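PDB 5Z7R: short-chain-enoyl-CoA hydratase from Clostridium acetobutylicum, which catalyses the reversible hydration of crotonyl-CoA, accepting hexenoyl-CoA as well but not higher analogues, in butanoate metabolism. Local coordinates for residues M218-I222 and D223-A227; Q147-S150 and R151-M155; K193-A196 and N197-S201. All coordinates share one frame; numbering follows the deposited sequence.

Interaction 1. Residues M218-I222 and D223-A227; sequences MQCDI and DTALA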
ATOM      1  N   MET A 218      -9.611   5.054  -1.278  1.00 22.49           N
ATOM      2  CA  MET A 218      -9.791   3.611  -1.269  1.00 23.59           C
ATOM      3  C   MET A 218      -8.501   2.812  -1.621  1.00 24.30           C
ATOM      4  O   MET A 218      -8.435   1.550  -1.473  1.00 21.22           O
ATOM      5  CB  MET A 218     -10.908   3.296  -2.229  1.00 26.93           C
ATOM      6  CG  MET A 218     -11.553   1.974  -1.987  1.00 34.18           C
ATOM      7  SD  MET A 218     -12.525   1.873  -0.462  1.00 38.48           S
ATOM      8  CE  MET A 218     -13.088   0.209  -0.804  1.00 37.15           C
ATOM      9  N   GLN A 219      -7.480   3.526  -2.111  1.00 22.30           N
ATOM     10  CA  GLN A 219      -6.287   2.864  -2.574  1.00 22.65           C
ATOM     11  C   GLN A 219      -5.251   2.717  -1.476  1.00 21.63           C
ATOM     12  O   GLN A 219      -4.325   1.958  -1.617  1.00 21.24           O
ATOM     13  CB  GLN A 219      -5.662   3.635  -3.738  1.00 22.98           C
ATOM     14  CG  GLN A 219      -6.620   3.985  -4.863  1.00 21.18           C
ATOM     15  CD  GLN A 219      -7.366   2.770  -5.309  1.00 22.10           C
ATOM     16  OE1 GLN A 219      -6.772   1.717  -5.526  1.00 22.77           O
ATOM     17  NE2 GLN A 219      -8.694   2.883  -5.389  1.00 23.60           N
ATOM     18  N   CYS A 220      -5.389   3.461  -0.402  1.00 20.86           N
ATOM     19  CA  CYS A 220      -4.353   3.511   0.566  1.00 20.01           C
ATOM     20  C   CYS A 220      -4.881   3.193   1.958  1.00 19.30           C
ATOM     21  O   CYS A 220      -6.040   2.876   2.139  1.00 17.14           O
ATOM     22  CB  CYS A 220      -3.725   4.882   0.523  1.00 20.39           C
ATOM     23  SG  CYS A 220      -4.845   6.247   0.902  1.00 22.36           S
ATOM     24  N   ASP A 221      -3.967   3.253   2.922  1.00 18.14           N
ATOM     25  CA  ASP A 221      -4.275   2.979   4.298  1.00 18.01           C
ATOM     26  C   ASP A 221      -5.277   3.970   4.846  1.00 18.25           C
ATOM     27  O   ASP A 221      -5.305   5.111   4.424  1.00 18.93           O
ATOM     28  CB  ASP A 221      -2.971   2.978   5.163  1.00 16.53           C
ATOM     29  CG  ASP A 221      -2.400   4.350   5.381  1.00 16.38           C
ATOM     30  OD1 ASP A 221      -2.746   5.035   6.345  1.00 16.90           O
ATOM     31  OD2 ASP A 221      -1.574   4.779   4.583  1.00 18.13           O
ATOM     32  N   ILE A 222      -6.047   3.529   5.840  1.00 19.88           N
ATOM     33  CA  ILE A 222      -7.113   4.317   6.421  1.00 20.51           C
ATOM     34  C   ILE A 222      -6.614   5.650   6.965  1.00 20.73           C
ATOM     35  O   ILE A 222      -7.335   6.635   6.866  1.00 20.54           O
ATOM     36  CB  ILE A 222      -7.920   3.520   7.516  1.00 23.05           C
ATOM     37  CG1 ILE A 222      -9.162   4.303   7.977  1.00 22.21           C
ATOM     38  CG2 ILE A 222      -7.062   3.158   8.747  1.00 23.29           C
ATOM     39  CD1 ILE A 222     -10.147   4.607   6.861  1.00 22.51           C
ATOM     40  N   ASP A 223      -5.409   5.734   7.538  1.00 20.84           N
ATOM     41  CA  ASP A 223      -4.995   7.059   8.074  1.00 20.44           C
ATOM     42  C   ASP A 223      -4.701   8.107   6.983  1.00 20.79           C
ATOM     43  O   ASP A 223      -5.155   9.259   7.062  1.00 18.16           O
ATOM     44  CB  ASP A 223      -3.837   6.939   9.019  1.00 20.63           C
ATOM     45  CG  ASP A 223      -4.220   6.191  10.258  1.00 20.36           C
ATOM     46  OD1 ASP A 223      -4.970   6.785  11.080  1.00 16.86           O
ATOM     47  OD2 ASP A 223      -3.810   4.999  10.360  1.00 19.68           O
ATOM     48  N   THR A 224      -3.968   7.723   5.958  1.00 19.43           N
ATOM     49  CA  THR A 224      -3.728   8.703   4.940  1.00 20.56           C
ATOM     50  C   THR A 224      -5.038   8.921   4.173  1.00 20.91           C
ATOM     51  O   THR A 224      -5.317  10.043   3.778  1.00 19.42           O
ATOM     52  CB  THR A 224      -2.562   8.436   3.974  1.00 21.45           C
ATOM     53  OG1 THR A 224      -3.092   8.200   2.668  1.00 25.65           O
ATOM     54  CG2 THR A 224      -1.628   7.365   4.389  1.00 18.85           C
ATOM     55  N   ALA A 225      -5.868   7.887   4.045  1.00 21.08           N
ATOM     56  CA  ALA A 225      -7.206   8.069   3.461  1.00 22.64           C
ATOM     57  C   ALA A 225      -8.038   9.133   4.179  1.00 22.64           C
ATOM     58  O   ALA A 225      -8.602  10.056   3.538  1.00 21.33           O
ATOM     59  CB  ALA A 225      -7.960   6.755   3.437  1.00 23.57           C
ATOM     60  N   LEU A 226      -8.107   9.017   5.503  1.00 22.48           N
ATOM     61  CA  LEU A 226      -8.894   9.959   6.288  1.00 22.67           C
ATOM     62  C   LEU A 226      -8.353  11.338   6.098  1.00 22.89           C
ATOM     63  O   LEU A 226      -9.132  12.302   6.046  1.00 24.12           O
ATOM     64  CB  LEU A 226      -8.932   9.622   7.777  1.00 22.38           C
ATOM     65  CG  LEU A 226      -9.692   8.313   8.053  1.00 24.00           C
ATOM     66  CD1 LEU A 226      -9.445   7.859   9.480  1.00 23.68           C
ATOM     67  CD2 LEU A 226     -11.193   8.381   7.719  1.00 24.40           C
ATOM     68  N   ALA A 227      -7.040  11.464   5.970  1.00 21.98           N
ATOM     69  CA  ALA A 227      -6.464  12.811   5.882  1.00 21.97           C
ATOM     70  C   ALA A 227      -6.773  13.388   4.509  1.00 22.35           C
ATOM     71  O   ALA A 227      -7.022  14.564   4.371  1.00 22.29           O
ATOM     72  CB  ALA A 227      -4.974  12.785   6.154  1.00 22.46           C
TER
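Asp221 caps the start of helix 222-236 by offering its carboxylate to Thr224, three residues on. The bond from Thr224 N to Asp221 OD1 is 3.0 Å long and fairly straight (163°), with the donor arriving from above the carboxylate plane, 47° out of it. CG of Asp221 is turned between its own backbone N and carbonyl carbon, which folds the short acid back over the first turn. Aspartate suits this place because its side chain is just long enough to reach an amide that has no preceding helical carbonyl to bind. Asp221 O serves the same turn, accepting from Ala225 N at 2.9 Å. The next bond in the ladder, from Leu226 N to Ile222 O, carries the pattern onward.

The tight part lies where Ile222 meets Leu226, both buried. CG1 of Ile222 is anti to the backbone N (chi1 -172°), and from there it approaches CD1 of Leu226 to 3.9 Å, the two branched chains crossing at a slant. These side chains continue into a subunit interface, where Ile222 packs on Arg91 and Leu226 on Asn87 of a second subunit.

The less buried side is that of Cys220 and Asp223, both partly exposed. SG of Cys220 lies 3.2 Å from OG1 of Thr224 and 4.0 Å from CB of Ala225, and Cys220 meets its counterpart in a third subunit. Asp223 has its carboxylate in a salt bridge with Arg91 of the second subunit. Its OD2 is 4.2 Å from Asp221 OD1, a proximity of acids that this arginine and the positive end of the helix dipole probably ease. Together these features make an Asp N-cap that opens a helix of the crotonase fold at a junction of several subunits.

Interaction 2. Residues Q147-S150 and R151-M155; sequences QRLS and RLVGM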
ATOM      1  N   GLN A 147      -9.256  -7.229 -11.682  1.00 21.91           N
ATOM      2  CA  GLN A 147      -9.085  -6.333 -10.574  1.00 20.82           C
ATOM      3  C   GLN A 147     -10.396  -5.769 -10.026  1.00 21.83           C
ATOM      4  O   GLN A 147     -10.567  -5.646  -8.793  1.00 23.37           O
ATOM      5  CB  GLN A 147      -8.206  -5.158 -10.998  1.00 20.24           C
ATOM      6  CG  GLN A 147      -6.782  -5.519 -11.349  1.00 20.92           C
ATOM      7  CD  GLN A 147      -6.187  -6.560 -10.413  1.00 21.35           C
ATOM      8  OE1 GLN A 147      -6.173  -6.377  -9.189  1.00 20.26           O
ATOM      9  NE2 GLN A 147      -5.696  -7.665 -10.989  1.00 20.97           N
ATOM     10  N   ARG A 148     -11.295  -5.378 -10.925  1.00 19.85           N
ATOM     11  CA  ARG A 148     -12.480  -4.698 -10.519  1.00 20.50           C
ATOM     12  C   ARG A 148     -13.514  -5.713  -9.918  1.00 21.10           C
ATOM     13  O   ARG A 148     -14.172  -5.424  -8.934  1.00 20.75           O
ATOM     14  CB  ARG A 148     -13.040  -3.842 -11.666  1.00 18.79           C
ATOM     15  CG  ARG A 148     -12.255  -2.529 -11.895  1.00 18.50           C
ATOM     16  CD  ARG A 148     -12.989  -1.483 -12.727  1.00 18.28           C
ATOM     17  NE  ARG A 148     -12.205  -0.263 -12.872  1.00 18.56           N
ATOM     18  CZ  ARG A 148     -11.348  -0.029 -13.888  1.00 18.16           C
ATOM     19  NH1 ARG A 148     -11.193  -0.911 -14.847  1.00 19.03           N
ATOM     20  NH2 ARG A 148     -10.625   1.072 -13.934  1.00 16.71           N
ATOM     21  N   LEU A 149     -13.633  -6.899 -10.480  1.00 20.45           N
ATOM     22  CA  LEU A 149     -14.688  -7.785 -10.033  1.00 21.39           C
ATOM     23  C   LEU A 149     -14.470  -8.140  -8.537  1.00 21.61           C
ATOM     24  O   LEU A 149     -15.343  -7.935  -7.710  1.00 19.84           O
ATOM     25  CB  LEU A 149     -14.694  -9.040 -10.894  1.00 21.28           C
ATOM     26  CG  LEU A 149     -15.874  -9.983 -10.708  1.00 21.79           C
ATOM     27  CD1 LEU A 149     -17.185  -9.276 -10.962  1.00 22.23           C
ATOM     28  CD2 LEU A 149     -15.750 -11.153 -11.647  1.00 21.67           C
ATOM     29  N   SER A 150     -13.264  -8.611  -8.207  1.00 21.82           N
ATOM     30  CA  SER A 150     -12.940  -9.027  -6.855  1.00 21.56           C
ATOM     31  C   SER A 150     -13.094  -7.861  -5.895  1.00 22.10           C
ATOM     32  O   SER A 150     -13.573  -8.022  -4.764  1.00 24.36           O
ATOM     33  CB  SER A 150     -11.536  -9.531  -6.815  1.00 20.35           C
ATOM     34  OG  SER A 150     -10.716  -8.556  -7.344  1.00 20.34           O
ATOM     35  N   ARG A 151     -12.745  -6.672  -6.349  1.00 21.95           N
ATOM     36  CA  ARG A 151     -12.963  -5.477  -5.528  1.00 21.63           C
ATOM     37  C   ARG A 151     -14.429  -5.205  -5.286  1.00 22.23           C
ATOM     38  O   ARG A 151     -14.770  -4.662  -4.259  1.00 19.82           O
ATOM     39  CB  ARG A 151     -12.340  -4.214  -6.141  1.00 20.01           C
ATOM     40  CG  ARG A 151     -10.851  -4.070  -5.904  1.00 19.97           C
ATOM     41  CD  ARG A 151     -10.213  -3.021  -6.813  1.00 18.50           C
ATOM     42  NE  ARG A 151      -8.810  -2.776  -6.425  1.00 17.97           N
ATOM     43  CZ  ARG A 151      -7.759  -3.541  -6.742  1.00 16.95           C
ATOM     44  NH1 ARG A 151      -6.567  -3.154  -6.358  1.00 15.94           N
ATOM     45  NH2 ARG A 151      -7.873  -4.645  -7.497  1.00 17.31           N
ATOM     46  N   LEU A 152     -15.287  -5.546  -6.247  1.00 24.12           N
ATOM     47  CA  LEU A 152     -16.704  -5.228  -6.135  1.00 24.68           C
ATOM     48  C   LEU A 152     -17.482  -6.377  -5.472  1.00 23.42           C
ATOM     49  O   LEU A 152     -18.376  -6.129  -4.672  1.00 23.70           O
ATOM     50  CB  LEU A 152     -17.288  -4.855  -7.520  1.00 24.89           C
ATOM     51  CG  LEU A 152     -17.556  -3.405  -7.984  1.00 25.63           C
ATOM     52  CD1 LEU A 152     -16.980  -2.240  -7.154  1.00 25.77           C
ATOM     53  CD2 LEU A 152     -17.140  -3.285  -9.453  1.00 26.01           C
ATOM     54  N   VAL A 153     -17.174  -7.623  -5.786  1.00 22.92           N
ATOM     55  CA  VAL A 153     -18.009  -8.717  -5.284  1.00 22.83           C
ATOM     56  C   VAL A 153     -17.263  -9.660  -4.330  1.00 22.67           C
ATOM     57  O   VAL A 153     -17.795 -10.702  -3.929  1.00 22.72           O
ATOM     58  CB  VAL A 153     -18.605  -9.537  -6.457  1.00 24.57           C
ATOM     59  CG1 VAL A 153     -19.277  -8.629  -7.500  1.00 25.31           C
ATOM     60  CG2 VAL A 153     -17.561 -10.453  -7.100  1.00 24.71           C
ATOM     61  N   GLY A 154     -16.018  -9.339  -4.004  1.00 22.40           N
ATOM     62  CA  GLY A 154     -15.221 -10.187  -3.120  1.00 22.30           C
ATOM     63  C   GLY A 154     -14.473 -11.224  -3.911  1.00 23.79           C
ATOM     64  O   GLY A 154     -14.821 -11.540  -5.036  1.00 24.53           O
ATOM     65  N   MET A 155     -13.426 -11.771  -3.324  1.00 26.98           N
ATOM     66  CA  MET A 155     -12.624 -12.762  -3.996  1.00 28.88           C
ATOM     67  C   MET A 155     -13.313 -14.087  -4.305  1.00 28.00           C
ATOM     68  O   MET A 155     -13.138 -14.643  -5.390  1.00 25.96           O
ATOM     69  CB  MET A 155     -11.362 -13.002  -3.209  1.00 32.52           C
ATOM     70  CG  MET A 155     -10.444 -11.813  -3.302  1.00 36.38           C
ATOM     71  SD  MET A 155      -8.843 -12.315  -3.932  1.00 49.64           S
ATOM     72  CE  MET A 155      -8.378 -13.620  -2.776  1.00 42.85           C
TER
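Gln147 to Val153 form the last turns of helix 145-153, with Leu152 N bonded to Arg148 O at 2.9 Å and Val153 N to Leu149 O at 2.7 Å. The ladder frays at Gly154, whose amide bonds only weakly to Ser150 O. Its positive phi (89°) would press a CB against the preceding carbonyl, so glycine fits this break.

Among the side chains, Arg151 is extended from CG to NE and runs back along the turn to Gln147. Arg151 NH2 donates twice: to Gln147 OE1 at 3.0 Å and to the backbone Gln147 O at 3.2 Å, the latter nearly straight (173°). Both acceptors lie at the guanidinium edge near its plane, although the Gln147 amide is turned 66° to that plane. A bend at chi2 brings OE1 round; Gln147 NE2 binds Ala213 O, and Arg151 NH1 binds Gly217 O, of a neighbouring subunit. Leu149 CG lies 4.0 Å from Val153 CG2, branched apolar chains suited to a face covered by Leu178. Arg148 instead pairs with Glu94, its side chain about 6 Å from that of Glu114, probably catalytic. Beside the crotonase active site, the helix thus ends in a positive-phi glycine that is also the N-cap of helix 155-164.

Interaction 3. Residues K193-A196 and N197-S201; sequences KEIA and NKIVS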
ATOM      1  N   LYS A 193     -32.298   7.785 -14.416  1.00 35.12           N
ATOM      2  CA  LYS A 193     -32.505   9.224 -14.525  1.00 34.67           C
ATOM      3  C   LYS A 193     -32.909   9.801 -13.220  1.00 36.17           C
ATOM      4  O   LYS A 193     -32.526  10.924 -12.910  1.00 33.52           O
ATOM      5  CB  LYS A 193     -33.528   9.614 -15.617  1.00 40.23           C
ATOM      6  CG  LYS A 193     -33.029   9.404 -17.045  1.00 41.51           C
ATOM      7  CD  LYS A 193     -33.818  10.128 -18.132  1.00 43.75           C
ATOM      8  CE  LYS A 193     -34.135   9.201 -19.315  1.00 47.31           C
ATOM      9  NZ  LYS A 193     -33.840   9.802 -20.645  1.00 48.70           N
ATOM     10  N   GLU A 194     -33.669   9.054 -12.422  1.00 38.21           N
ATOM     11  CA  GLU A 194     -34.015   9.589 -11.112  1.00 40.35           C
ATOM     12  C   GLU A 194     -32.809   9.536 -10.175  1.00 37.16           C
ATOM     13  O   GLU A 194     -32.572  10.487  -9.419  1.00 34.81           O
ATOM     14  CB  GLU A 194     -35.304   8.972 -10.532  1.00 50.08           C
ATOM     15  CG  GLU A 194     -35.242   7.545 -10.013  1.00 56.96           C
ATOM     16  CD  GLU A 194     -36.573   6.778 -10.135  1.00 65.02           C
ATOM     17  OE1 GLU A 194     -36.802   5.852  -9.310  1.00 63.11           O
ATOM     18  OE2 GLU A 194     -37.376   7.067 -11.068  1.00 66.60           O
ATOM     19  N   ILE A 195     -31.984   8.491 -10.272  1.00 34.80           N
ATOM     20  CA  ILE A 195     -30.690   8.533  -9.555  1.00 35.95           C
ATOM     21  C   ILE A 195     -29.853   9.729 -10.044  1.00 32.82           C
ATOM     22  O   ILE A 195     -29.446  10.554  -9.264  1.00 34.93           O
ATOM     23  CB  ILE A 195     -29.907   7.216  -9.669  1.00 37.53           C
ATOM     24  CG1 ILE A 195     -30.656   6.119  -8.930  1.00 38.33           C
ATOM     25  CG2 ILE A 195     -28.490   7.379  -9.096  1.00 38.19           C
ATOM     26  CD1 ILE A 195     -30.291   4.716  -9.370  1.00 40.07           C
ATOM     27  N   ALA A 196     -29.660   9.848 -11.346  1.00 33.81           N
ATOM     28  CA  ALA A 196     -28.884  10.957 -11.902  1.00 34.23           C
ATOM     29  C   ALA A 196     -29.414  12.295 -11.456  1.00 35.47           C
ATOM     30  O   ALA A 196     -28.646  13.207 -11.128  1.00 32.38           O
ATOM     31  CB  ALA A 196     -28.890  10.879 -13.406  1.00 34.32           C
ATOM     32  N   ASN A 197     -30.746  12.396 -11.403  1.00 38.00           N
ATOM     33  CA  ASN A 197     -31.396  13.666 -11.106  1.00 39.00           C
ATOM     34  C   ASN A 197     -31.206  14.095  -9.665  1.00 36.07           C
ATOM     35  O   ASN A 197     -30.927  15.253  -9.410  1.00 32.19           O
ATOM     36  CB  ASN A 197     -32.878  13.643 -11.541  1.00 41.39           C
ATOM     37  CG  ASN A 197     -33.019  13.588 -13.063  1.00 47.97           C
ATOM     38  OD1 ASN A 197     -32.327  14.317 -13.787  1.00 45.09           O
ATOM     39  ND2 ASN A 197     -33.885  12.707 -13.559  1.00 51.95           N
ATOM     40  N   LYS A 198     -31.332  13.159  -8.727  1.00 38.40           N
ATOM     41  CA  LYS A 198     -30.975  13.451  -7.336  1.00 40.55           C
ATOM     42  C   LYS A 198     -29.536  13.911  -7.297  1.00 35.43           C
ATOM     43  O   LYS A 198     -29.246  14.955  -6.729  1.00 34.27           O
ATOM     44  CB  LYS A 198     -31.150  12.249  -6.385  1.00 48.04           C
ATOM     45  CG  LYS A 198     -32.449  11.497  -6.578  1.00 57.49           C
ATOM     46  CD  LYS A 198     -32.811  10.606  -5.404  1.00 66.11           C
ATOM     47  CE  LYS A 198     -34.108   9.811  -5.658  1.00 67.09           C
ATOM     48  NZ  LYS A 198     -33.892   8.504  -6.366  1.00 66.33           N
ATOM     49  N   ILE A 199     -28.626  13.155  -7.914  1.00 33.19           N
ATOM     50  CA  ILE A 199     -27.212  13.561  -7.865  1.00 31.72           C
ATOM     51  C   ILE A 199     -27.025  15.013  -8.322  1.00 32.76           C
ATOM     52  O   ILE A 199     -26.310  15.817  -7.702  1.00 31.45           O
ATOM     53  CB  ILE A 199     -26.327  12.639  -8.701  1.00 30.22           C
ATOM     54  CG1 ILE A 199     -26.338  11.230  -8.057  1.00 28.93           C
ATOM     55  CG2 ILE A 199     -24.931  13.245  -8.831  1.00 29.31           C
ATOM     56  CD1 ILE A 199     -25.560  10.155  -8.796  1.00 26.00           C
ATOM     57  N   VAL A 200     -27.697  15.342  -9.413  1.00 37.71           N
ATOM     58  CA  VAL A 200     -27.581  16.672 -10.047  1.00 39.65           C
ATOM     59  C   VAL A 200     -28.154  17.819  -9.198  1.00 36.15           C
ATOM     60  O   VAL A 200     -27.671  18.942  -9.268  1.00 35.56           O
ATOM     61  CB  VAL A 200     -28.244  16.608 -11.437  1.00 42.84           C
ATOM     62  CG1 VAL A 200     -28.549  17.988 -11.968  1.00 45.49           C
ATOM     63  CG2 VAL A 200     -27.358  15.815 -12.393  1.00 44.01           C
ATOM     64  N   SER A 201     -29.147  17.523  -8.365  1.00 35.00           N
ATOM     65  CA  SER A 201     -29.709  18.507  -7.419  1.00 34.06           C
ATOM     66  C   SER A 201     -28.800  18.839  -6.267  1.00 32.79           C
ATOM     67  O   SER A 201     -28.979  19.875  -5.594  1.00 29.62           O
ATOM     68  CB  SER A 201     -30.998  17.957  -6.843  1.00 36.01           C
ATOM     69  OG  SER A 201     -31.333  16.775  -7.570  1.00 37.31           O
TER
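Ile195 and Ile199 share nearly the same first torsion (chi1 -67° and -66°), which sets CG1 of each anti to its carbonyl carbon and CG2 anti to its backbone N. One helical turn apart, they meet where CG2 of Ile195 touches CD1 of Ile199 at 4.0 Å, the chains slanting across each other. This is the buried face of helix 188-201, an amphipathic helix of the crotonase fold that packs against the sheet: Ile195 and Ala196 both touch Ile101 of strand 100-104. The small methyl of Ala196 suits a close approach to the strand, while the isoleucines also reach Thr164 and Phe163 of a second subunit.

A regular ladder supports this face. Ile199 N meets Ile195 O at 3.0 Å and 175°, and Val200 N meets Ala196 O at 2.9 Å.

Charged residues take the outer side, where Glu194 is exposed to solvent. Lys193 sends NZ to a salt bridge with Glu11. Glu194 and Lys198 run alongside each other in a common direction, with the lysine bent at its last torsion. Their charges probably attract only at a distance, for Lys198 NZ lies 4.0 Å from Glu194 CG but 4.9 Å from Glu194 OE1.

How the interactions relate
Within one chain the three contacts follow one another as interaction 2, 3, then 1, and none touches another. Interactions 1 and 2 have centres about 19 Å apart and nearest atoms about 5 Å apart; interaction 3 lies farther off, its centre about 28 Å from that of interaction 1 and about 26 Å from that of interaction 2. Assembly joins the first pair: Met218 packs on Ser150, and Ala225 on Gln147, of a second subunit, so the loop and the first turn of the helix after it lie against residues of a neighbour's interaction 2. Interaction 2 is nearest the probable catalytic residues, with Leu149 about 8 Å from Glu134 between side chains. Interactions 1 and 3 stand away from that site, and both touch a second subunit.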